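PDB 2GAS: isoflavone reductase from Medicago sativa, which reduces 2'-hydroxyisoflavones to chiral isoflavanones with NADPH, giving the penultimate intermediate on the way to the alfalfa phytoalexin (-)-medicarpin. Local coordinates for residues L87-E90 / D91-K94; A192-G195 / T196-R200; Y220-Q223 / N224-I227; Y242-E245 / E246-L249. All blocks are in the same frame, centred on the assembly; numbering follows the deposited sequence.

Contact 1 of 4, residues L87-E90 / D91-K94; sequences LLIE and DQVK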
loop_
_atom_site.group_PDB
_atom_site.type_symbol
_atom_site.label_atom_id
_atom_site.label_comp_id
_atom_site.label_asym_id
_atom_site.label_seq_id
_atom_site.Cartn_x
_atom_site.Cartn_y
_atom_site.Cartn_z
ATOM N N LEU A 87 -8.798 -9.260 -0.374
ATOM C CA LEU A 87 -9.336 -9.332 -1.726
ATOM C C LEU A 87 -8.281 -9.773 -2.739
ATOM O O LEU A 87 -7.134 -9.331 -2.685
ATOM C CB LEU A 87 -9.914 -7.971 -2.134
ATOM C CG LEU A 87 -11.026 -7.417 -1.234
ATOM C CD1 LEU A 87 -11.414 -6.020 -1.698
ATOM C CD2 LEU A 87 -12.232 -8.354 -1.260
ATOM N N LEU A 88 -8.674 -10.656 -3.654
ATOM C CA LEU A 88 -7.771 -11.147 -4.688
ATOM C C LEU A 88 -7.581 -10.095 -5.770
ATOM O O LEU A 88 -8.534 -9.441 -6.189
ATOM C CB LEU A 88 -8.333 -12.411 -5.332
ATOM C CG LEU A 88 -8.458 -13.637 -4.428
ATOM C CD1 LEU A 88 -9.164 -14.752 -5.181
ATOM C CD2 LEU A 88 -7.078 -14.073 -3.976
ATOM N N ILE A 89 -6.347 -9.939 -6.232
ATOM C CA ILE A 89 -6.065 -8.959 -7.270
ATOM C C ILE A 89 -6.948 -9.200 -8.488
ATOM O O ILE A 89 -7.590 -8.280 -8.991
ATOM C CB ILE A 89 -4.582 -9.019 -7.692
ATOM C CG1 ILE A 89 -3.698 -8.577 -6.524
ATOM C CG2 ILE A 89 -4.332 -8.128 -8.894
ATOM C CD1 ILE A 89 -4.003 -7.181 -6.009
ATOM N N GLU A 90 -6.995 -10.446 -8.941
ATOM C CA GLU A 90 -7.781 -10.790 -10.118
ATOM C C GLU A 90 -9.277 -10.511 -10.009
ATOM O O GLU A 90 -9.952 -10.375 -11.029
ATOM C CB GLU A 90 -7.555 -12.257 -10.500
ATOM C CG GLU A 90 -7.914 -13.273 -9.425
ATOM C CD GLU A 90 -6.788 -13.544 -8.434
ATOM O OE1 GLU A 90 -6.892 -14.550 -7.698
ATOM O OE2 GLU A 90 -5.805 -12.766 -8.381
ATOM N N ASP A 91 -9.803 -10.426 -8.789
ATOM C CA ASP A 91 -11.226 -10.154 -8.621
ATOM C C ASP A 91 -11.603 -8.712 -8.967
ATOM O O ASP A 91 -12.783 -8.367 -9.033
ATOM C CB ASP A 91 -11.685 -10.492 -7.200
ATOM C CG ASP A 91 -11.984 -11.973 -7.020
ATOM O OD1 ASP A 91 -12.203 -12.666 -8.038
ATOM O OD2 ASP A 91 -12.014 -12.445 -5.865
ATOM N N GLN A 92 -10.608 -7.865 -9.203
ATOM C CA GLN A 92 -10.914 -6.488 -9.560
ATOM C C GLN A 92 -11.569 -6.440 -10.936
ATOM O O GLN A 92 -12.100 -5.411 -11.339
ATOM C CB GLN A 92 -9.651 -5.628 -9.534
ATOM C CG GLN A 92 -9.124 -5.434 -8.122
ATOM C CD GLN A 92 -7.837 -4.649 -8.079
ATOM O OE1 GLN A 92 -7.839 -3.442 -7.836
ATOM N NE2 GLN A 92 -6.725 -5.330 -8.324
ATOM N N VAL A 93 -11.523 -7.560 -11.657
ATOM C CA VAL A 93 -12.164 -7.639 -12.968
ATOM C C VAL A 93 -13.659 -7.509 -12.716
ATOM O O VAL A 93 -14.378 -6.850 -13.466
ATOM C CB VAL A 93 -11.895 -8.996 -13.649
ATOM C CG1 VAL A 93 -12.750 -9.131 -14.902
ATOM C CG2 VAL A 93 -10.424 -9.110 -14.000
ATOM N N LYS A 94 -14.117 -8.146 -11.646
ATOM C CA LYS A 94 -15.523 -8.105 -11.273
ATOM C C LYS A 94 -15.891 -6.697 -10.816
ATOM O O LYS A 94 -16.977 -6.202 -11.112
ATOM C CB LYS A 94 -15.794 -9.120 -10.160
ATOM C CG LYS A 94 -15.451 -10.547 -10.563
ATOM C CD LYS A 94 -15.330 -11.470 -9.359
ATOM C CE LYS A 94 -14.994 -12.890 -9.800
ATOM N NZ LYS A 94 -14.767 -13.810 -8.652
HETATM O O HOH W 1 -11.305 -11.579 -3.541
#
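L88 and D91 cross obliquely, the leucine laying CB and CD1 against one carboxylate oxygen; L88 CB lies 3.7 Å from D91 OD2. D91 OD2 also accepts a hydrogen bond from a water 2.6 Å away, and the same water accepts from L88 N, so the polar end of D91 is linked to the backbone three residues earlier. A chi1 of -82° sets D91 CG beside its own backbone N, which brings OD2 within reach of the bridging water. D91 OD1 takes K94 NZ in a 2.9 Å salt bridge, the ammonium coming from above the carboxylate plane. Replacing D91 by an alanine removes the carboxylate, which would probably leave K94 without this charge mate and break the water link to L88 N. Backbone bonds from D91 N to L88 O (3.1 Å) and from V93 N to E90 O (3.3 Å) wind the chain into helix 92-102, the helix that follows strand 79-82 of the parallel, Rossmann-type sheet. The side chains of I89 and Q92 run alongside each other in the same direction. The amide suits a buried place because Q92 OE1 accepts from S111 N; its apparent bond to I89 O is doubtful. I89, being apolar, packs on helix 126-143, with its side chain about 4 Å from that of K133, the inferred proton acceptor. V93 CG2 approaches E90 O at 3.3 Å.

Contact 2 of 4, residues A192-G195 / T196-R200; sequences ADVG and TFTIR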
loop_
_atom_site.group_PDB
_atom_site.type_symbol
_atom_site.label_atom_id
_atom_site.label_comp_id
_atom_site.label_asym_id
_atom_site.label_seq_id
_atom_site.Cartn_x
_atom_site.Cartn_y
_atom_site.Cartn_z
ATOM N N ALA A 192 -1.020 4.681 8.536
ATOM C CA ALA A 192 -1.892 5.818 8.801
ATOM C C ALA A 192 -1.682 6.910 7.756
ATOM O O ALA A 192 -2.646 7.467 7.217
ATOM C CB ALA A 192 -1.621 6.372 10.207
ATOM N N ASP A 193 -0.422 7.217 7.467
ATOM C CA ASP A 193 -0.098 8.250 6.494
ATOM C C ASP A 193 -0.518 7.857 5.082
ATOM O O ASP A 193 -0.888 8.715 4.283
ATOM C CB ASP A 193 1.396 8.579 6.540
ATOM C CG ASP A 193 1.772 9.418 7.754
ATOM O OD1 ASP A 193 2.984 9.589 7.999
ATOM O OD2 ASP A 193 0.857 9.911 8.461
ATOM N N VAL A 194 -0.454 6.568 4.761
ATOM C CA VAL A 194 -0.896 6.146 3.441
ATOM C C VAL A 194 -2.387 6.466 3.345
ATOM O O VAL A 194 -2.877 6.873 2.290
ATOM C CB VAL A 194 -0.642 4.646 3.215
ATOM C CG1 VAL A 194 -1.349 4.170 1.946
ATOM C CG2 VAL A 194 0.860 4.412 3.079
ATOM N N GLY A 195 -3.109 6.299 4.449
ATOM C CA GLY A 195 -4.525 6.622 4.425
ATOM C C GLY A 195 -4.705 8.098 4.105
ATOM O O GLY A 195 -5.494 8.490 3.245
ATOM N N THR A 196 -3.947 8.935 4.797
ATOM C CA THR A 196 -4.039 10.369 4.579
ATOM C C THR A 196 -3.738 10.784 3.143
ATOM O O THR A 196 -4.497 11.546 2.543
ATOM C CB THR A 196 -3.116 11.102 5.553
ATOM O OG1 THR A 196 -3.497 10.755 6.892
ATOM C CG2 THR A 196 -3.230 12.613 5.371
ATOM N N PHE A 197 -2.641 10.280 2.584
ATOM C CA PHE A 197 -2.278 10.622 1.215
ATOM C C PHE A 197 -3.249 10.061 0.181
ATOM O O PHE A 197 -3.464 10.660 -0.872
ATOM C CB PHE A 197 -0.859 10.138 0.902
ATOM C CG PHE A 197 0.213 11.009 1.492
ATOM C CD1 PHE A 197 0.984 10.564 2.559
ATOM C CD2 PHE A 197 0.439 12.284 0.982
ATOM C CE1 PHE A 197 1.965 11.378 3.109
ATOM C CE2 PHE A 197 1.417 13.107 1.525
ATOM C CZ PHE A 197 2.180 12.654 2.589
ATOM N N THR A 198 -3.834 8.905 0.471
ATOM C CA THR A 198 -4.780 8.313 -0.464
ATOM C C THR A 198 -6.007 9.206 -0.589
ATOM O O THR A 198 -6.512 9.433 -1.690
ATOM C CB THR A 198 -5.219 6.908 -0.005
ATOM O OG1 THR A 198 -4.077 6.047 0.037
ATOM C CG2 THR A 198 -6.244 6.319 -0.963
ATOM N N ILE A 199 -6.482 9.723 0.540
ATOM C CA ILE A 199 -7.655 10.585 0.523
ATOM C C ILE A 199 -7.305 11.948 -0.076
ATOM O O ILE A 199 -8.120 12.546 -0.775
ATOM C CB ILE A 199 -8.261 10.729 1.946
ATOM C CG1 ILE A 199 -8.914 9.406 2.375
ATOM C CG2 ILE A 199 -9.326 11.823 1.957
ATOM C CD1 ILE A 199 -7.996 8.221 2.400
ATOM N N ARG A 200 -6.092 12.437 0.176
ATOM C CA ARG A 200 -5.675 13.708 -0.412
ATOM C C ARG A 200 -5.728 13.554 -1.928
ATOM O O ARG A 200 -6.205 14.438 -2.637
ATOM C CB ARG A 200 -4.248 14.069 0.014
ATOM C CG ARG A 200 -4.147 14.760 1.358
ATOM C CD ARG A 200 -4.762 16.154 1.301
ATOM N NE ARG A 200 -3.757 17.212 1.343
ATOM C CZ ARG A 200 -3.615 18.137 0.400
ATOM N NH1 ARG A 200 -4.412 18.130 -0.659
ATOM N NH2 ARG A 200 -2.684 19.072 0.517
HETATM O O HOH W 2 -1.659 10.854 8.706
#
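V194 and T198 meet one turn apart within helix 191-202, where the threonine makes the familiar bond of a helical hydroxyl to the carbonyl four residues back. T198 OG1 donates to V194 O at 2.7 Å, from 37° above the carbonyl plane, while T198 N reaches the same oxygen at 2.9 Å from the opposite face. Two donors of one residue thus grip a single buried acceptor. A chi1 of -62°, with OG1 beside the backbone N, swings the hydroxyl back along the helix; the methyl CG2 takes the place anti to N. In this way threonine satisfies its own polar atom and can stand in an apolar setting. V194 CG1 rests close to the hydroxyl, and the valine side chain is about 5 Å from that of I14 in the inferred NADP(+)-binding segment.

On another face F197 bends back over the preceding turn, its ring meeting D193 O obliquely, with CD1 3.1 Å from that oxygen. D193 O also takes F197 N at 2.9 Å, in a nearly straight bond of 171°. Farther out, D193 OD1 accepts from T297 N, which fixes the buried carboxylate. T198 and I199 both pack on I18 of helix 15-25, which lies against this side of the helix. T196, at a more open position, shares a water with D193: the water lies 2.7 Å from D193 OD2, to which it donates, and 2.6 Å from T196 OG1.

Contact 3 of 4, residues Y220-Q223 / N224-I227; sequences YLTQ and NEVI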
loop_
_atom_site.group_PDB
_atom_site.type_symbol
_atom_site.label_atom_id
_atom_site.label_comp_id
_atom_site.label_asym_id
_atom_site.label_seq_id
_atom_site.Cartn_x
_atom_site.Cartn_y
_atom_site.Cartn_z
ATOM N N TYR A 220 13.218 8.676 2.870
ATOM C CA TYR A 220 13.845 8.147 1.661
ATOM C C TYR A 220 15.238 7.790 2.160
ATOM O O TYR A 220 16.122 8.646 2.226
ATOM C CB TYR A 220 13.900 9.245 0.602
ATOM C CG TYR A 220 14.200 8.758 -0.794
ATOM C CD1 TYR A 220 13.364 7.840 -1.424
ATOM C CD2 TYR A 220 15.307 9.237 -1.495
ATOM C CE1 TYR A 220 13.621 7.410 -2.723
ATOM C CE2 TYR A 220 15.574 8.812 -2.797
ATOM C CZ TYR A 220 14.725 7.899 -3.401
ATOM O OH TYR A 220 14.976 7.479 -4.688
ATOM N N LEU A 221 15.426 6.520 2.509
ATOM C CA LEU A 221 16.679 6.074 3.105
ATOM C C LEU A 221 17.219 4.756 2.583
ATOM O O LEU A 221 16.460 3.843 2.269
ATOM C CB LEU A 221 16.469 5.921 4.612
ATOM C CG LEU A 221 15.882 7.110 5.377
ATOM C CD1 LEU A 221 15.283 6.630 6.693
ATOM C CD2 LEU A 221 16.964 8.149 5.611
ATOM N N THR A 222 18.543 4.654 2.509
ATOM C CA THR A 222 19.179 3.413 2.080
ATOM C C THR A 222 19.157 2.493 3.299
ATOM O O THR A 222 18.945 2.957 4.421
ATOM C CB THR A 222 20.644 3.640 1.680
ATOM O OG1 THR A 222 21.399 4.013 2.842
ATOM C CG2 THR A 222 20.744 4.745 0.640
ATOM N N GLN A 223 19.379 1.197 3.101
ATOM C CA GLN A 223 19.366 0.291 4.243
ATOM C C GLN A 223 20.470 0.666 5.238
ATOM O O GLN A 223 20.298 0.539 6.452
ATOM C CB GLN A 223 19.530 -1.162 3.784
ATOM C CG GLN A 223 19.416 -2.172 4.919
ATOM C CD GLN A 223 18.011 -2.274 5.495
ATOM O OE1 GLN A 223 17.169 -1.389 5.299
ATOM N NE2 GLN A 223 17.757 -3.358 6.224
ATOM N N ASN A 224 21.602 1.139 4.728
ATOM C CA ASN A 224 22.702 1.543 5.604
ATOM C C ASN A 224 22.263 2.736 6.448
ATOM O O ASN A 224 22.619 2.839 7.624
ATOM C CB ASN A 224 23.941 1.917 4.779
ATOM C CG ASN A 224 24.688 0.700 4.254
ATOM O OD1 ASN A 224 25.497 0.802 3.326
ATOM N ND2 ASN A 224 24.431 -0.454 4.851
ATOM N N GLU A 225 21.500 3.645 5.844
ATOM C CA GLU A 225 21.007 4.818 6.561
ATOM C C GLU A 225 19.970 4.413 7.611
ATOM O O GLU A 225 19.934 4.976 8.702
ATOM C CB GLU A 225 20.424 5.830 5.571
ATOM C CG GLU A 225 21.500 6.544 4.760
ATOM C CD GLU A 225 20.949 7.379 3.619
ATOM O OE1 GLU A 225 21.660 8.299 3.161
ATOM O OE2 GLU A 225 19.816 7.116 3.168
ATOM N N VAL A 226 19.132 3.433 7.279
ATOM C CA VAL A 226 18.117 2.941 8.212
ATOM C C VAL A 226 18.815 2.333 9.433
ATOM O O VAL A 226 18.477 2.636 10.582
ATOM C CB VAL A 226 17.225 1.851 7.549
ATOM C CG1 VAL A 226 16.411 1.116 8.605
ATOM C CG2 VAL A 226 16.286 2.495 6.526
ATOM N N ILE A 227 19.796 1.476 9.175
ATOM C CA ILE A 227 20.545 0.817 10.241
ATOM C C ILE A 227 21.279 1.828 11.125
ATOM O O ILE A 227 21.286 1.700 12.350
ATOM C CB ILE A 227 21.547 -0.203 9.645
ATOM C CG1 ILE A 227 20.776 -1.364 9.010
ATOM C CG2 ILE A 227 22.493 -0.716 10.726
ATOM C CD1 ILE A 227 21.644 -2.324 8.224
#
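T222 and E225 exchange hydrogen bonds in a capping box at the start of helix 223-234, which follows strand 220-222. T222 is the N-cap. Its OG1 accepts from E225 N at 3.0 Å. In return T222 N donates to E225 OE2 at 2.8 Å, in an almost straight bond. The N-H arrives on the anti side of the carboxylate, 31° out of its plane. The threonine hydroxyl sits between its own N and carbonyl carbon (chi1 66°), which brings OG1 over the first helical turn; the glutamate, extended beyond CG, is long enough to reach back to the N-cap amide. Regular helical bonds begin here as well, V226 N to T222 O and I227 N to Q223 O, each 2.9 Å.

Apolar contact adds a hydrophobic staple across the same turn: L221, just before the cap, sets CB 3.9 Å from V226 CG2. Elsewhere in the turn Q223 CG lies 4.0 Å from I227 CD1, and I227 packs on V176 and I178 of strand 175-179. The amide of Q223 suits this buried place because NE2 donates to L163 O.

Charge is the third element. E225 OE2 also forms a salt bridge with K185, whose NZ bonds to Y220 O too. A carboxylate at a helix N-terminus, fed by a backbone N-H and a lysine, is likely to be stabilised in its ionised form, so the charge probably strengthens both the helix start and its tie to strand 185-189.

Contact 4 of 4, residues Y242-E245 / E246-L249; sequences YVSE and EQVL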
loop_
_atom_site.group_PDB
_atom_site.type_symbol
_atom_site.label_atom_id
_atom_site.label_comp_id
_atom_site.label_asym_id
_atom_site.label_seq_id
_atom_site.Cartn_x
_atom_site.Cartn_y
_atom_site.Cartn_z
ATOM N N TYR A 242 26.987 -8.221 4.706
ATOM C CA TYR A 242 26.463 -7.789 3.408
ATOM C C TYR A 242 26.538 -8.983 2.464
ATOM O O TYR A 242 27.577 -9.637 2.354
ATOM C CB TYR A 242 27.273 -6.615 2.840
ATOM C CG TYR A 242 27.240 -5.367 3.694
ATOM C CD1 TYR A 242 28.068 -5.244 4.810
ATOM C CD2 TYR A 242 26.373 -4.314 3.399
ATOM C CE1 TYR A 242 28.035 -4.104 5.607
ATOM C CE2 TYR A 242 26.330 -3.167 4.197
ATOM C CZ TYR A 242 27.165 -3.069 5.296
ATOM O OH TYR A 242 27.130 -1.932 6.080
ATOM N N VAL A 243 25.429 -9.266 1.791
ATOM C CA VAL A 243 25.347 -10.404 0.882
ATOM C C VAL A 243 25.151 -9.950 -0.560
ATOM O O VAL A 243 24.301 -9.108 -0.848
ATOM C CB VAL A 243 24.187 -11.333 1.293
ATOM C CG1 VAL A 243 24.103 -12.513 0.348
ATOM C CG2 VAL A 243 24.398 -11.817 2.725
ATOM N N SER A 244 25.948 -10.520 -1.461
ATOM C CA SER A 244 25.903 -10.178 -2.882
ATOM C C SER A 244 24.588 -10.561 -3.547
ATOM O O SER A 244 23.927 -11.516 -3.137
ATOM C CB SER A 244 27.046 -10.874 -3.621
ATOM O OG SER A 244 26.787 -12.261 -3.724
ATOM N N GLU A 245 24.221 -9.818 -4.586
ATOM C CA GLU A 245 22.987 -10.095 -5.308
ATOM C C GLU A 245 22.956 -11.530 -5.817
ATOM O O GLU A 245 21.934 -12.198 -5.723
ATOM C CB GLU A 245 22.818 -9.148 -6.496
ATOM C CG GLU A 245 21.516 -9.396 -7.247
ATOM C CD GLU A 245 21.293 -8.443 -8.401
ATOM O OE1 GLU A 245 20.173 -8.442 -8.954
ATOM O OE2 GLU A 245 22.228 -7.699 -8.764
ATOM N N GLU A 246 24.075 -12.004 -6.361
ATOM C CA GLU A 246 24.128 -13.367 -6.876
ATOM C C GLU A 246 23.735 -14.371 -5.804
ATOM O O GLU A 246 23.014 -15.330 -6.074
ATOM C CB GLU A 246 25.530 -13.715 -7.382
ATOM C CG GLU A 246 26.027 -12.890 -8.552
ATOM C CD GLU A 246 26.318 -11.453 -8.179
ATOM O OE1 GLU A 246 26.925 -11.223 -7.109
ATOM O OE2 GLU A 246 25.954 -10.548 -8.962
ATOM N N GLN A 247 24.219 -14.153 -4.585
ATOM C CA GLN A 247 23.914 -15.053 -3.484
ATOM C C GLN A 247 22.443 -14.929 -3.077
ATOM O O GLN A 247 21.800 -15.916 -2.719
ATOM C CB GLN A 247 24.860 -14.765 -2.307
ATOM C CG GLN A 247 26.332 -15.114 -2.628
ATOM C CD GLN A 247 27.340 -14.574 -1.617
ATOM O OE1 GLN A 247 27.459 -13.361 -1.423
ATOM N NE2 GLN A 247 28.084 -15.478 -0.980
ATOM N N VAL A 248 21.902 -13.717 -3.155
ATOM C CA VAL A 248 20.502 -13.504 -2.813
ATOM C C VAL A 248 19.600 -14.227 -3.812
ATOM O O VAL A 248 18.648 -14.902 -3.426
ATOM C CB VAL A 248 20.149 -12.001 -2.820
ATOM C CG1 VAL A 248 18.640 -11.813 -2.694
ATOM C CG2 VAL A 248 20.871 -11.297 -1.676
ATOM N N LEU A 249 19.905 -14.088 -5.098
ATOM C CA LEU A 249 19.116 -14.730 -6.144
ATOM C C LEU A 249 19.113 -16.250 -6.002
ATOM O O LEU A 249 18.088 -16.901 -6.214
ATOM C CB LEU A 249 19.645 -14.328 -7.526
ATOM C CG LEU A 249 19.526 -12.838 -7.874
ATOM C CD1 LEU A 249 20.206 -12.562 -9.207
ATOM C CD2 LEU A 249 18.058 -12.442 -7.940
#
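S244 and Q247 form a capping box at the surface, a local contact where strand 239-243 ends and helix 245-254 begins. Q247 OE1 accepts twice from the N-cap residue, from S244 OG at 2.6 Å and from S244 N at 3.2 Å, the amide N-H tilted 16° from the side-chain carbonyl plane. The return bond, Q247 N to S244 OG, is weak at 3.3 Å. Serine suits the place because its small hydroxyl, set between backbone N and carbonyl carbon (chi1 72°), can donate and accept at once. With an alanine in place of S244 the hydroxyl is gone, so Q247 N would probably lose its weak cap and OE1 its short bond, and the glutamine amide is likely to turn more freely. Together with this polar box goes a hydrophobic staple: V243 CG1 meets V248 CG2 at 4.0 Å across the turn, and also lies 3.6 Å from Q247 CB. Strand 239-243 pairs in parallel with strand 175-179, and V243 and V248 pack on V177 and L179 respectively. E245 and L249 meet by their aliphatic parts, E245 CG standing 3.9 Å from L249 CD1; both side chains also touch H267 of helix 259-271.

The four contacts follow one another along the chain without overlap. Contacts 1 and 2, centres about 22 Å apart, lie near the inferred nucleotide-binding elements: helix 92-102 follows a strand of the five-stranded parallel sheet, and helix 191-202 packs on helix 15-25. Contacts 3 and 4, centres about 18 Å apart, touch through N224 and Y242 on the same side of the chain's centre; contact 3 is opposite contact 1 and contact 4 opposite contact 2. Contact 1 has its centre about 34 Å from those of contacts 3 and 4. Three contacts mark helix starts, contact 1 near K133, the inferred proton acceptor, while contact 2 lies within a helix near the inferred cofactor site.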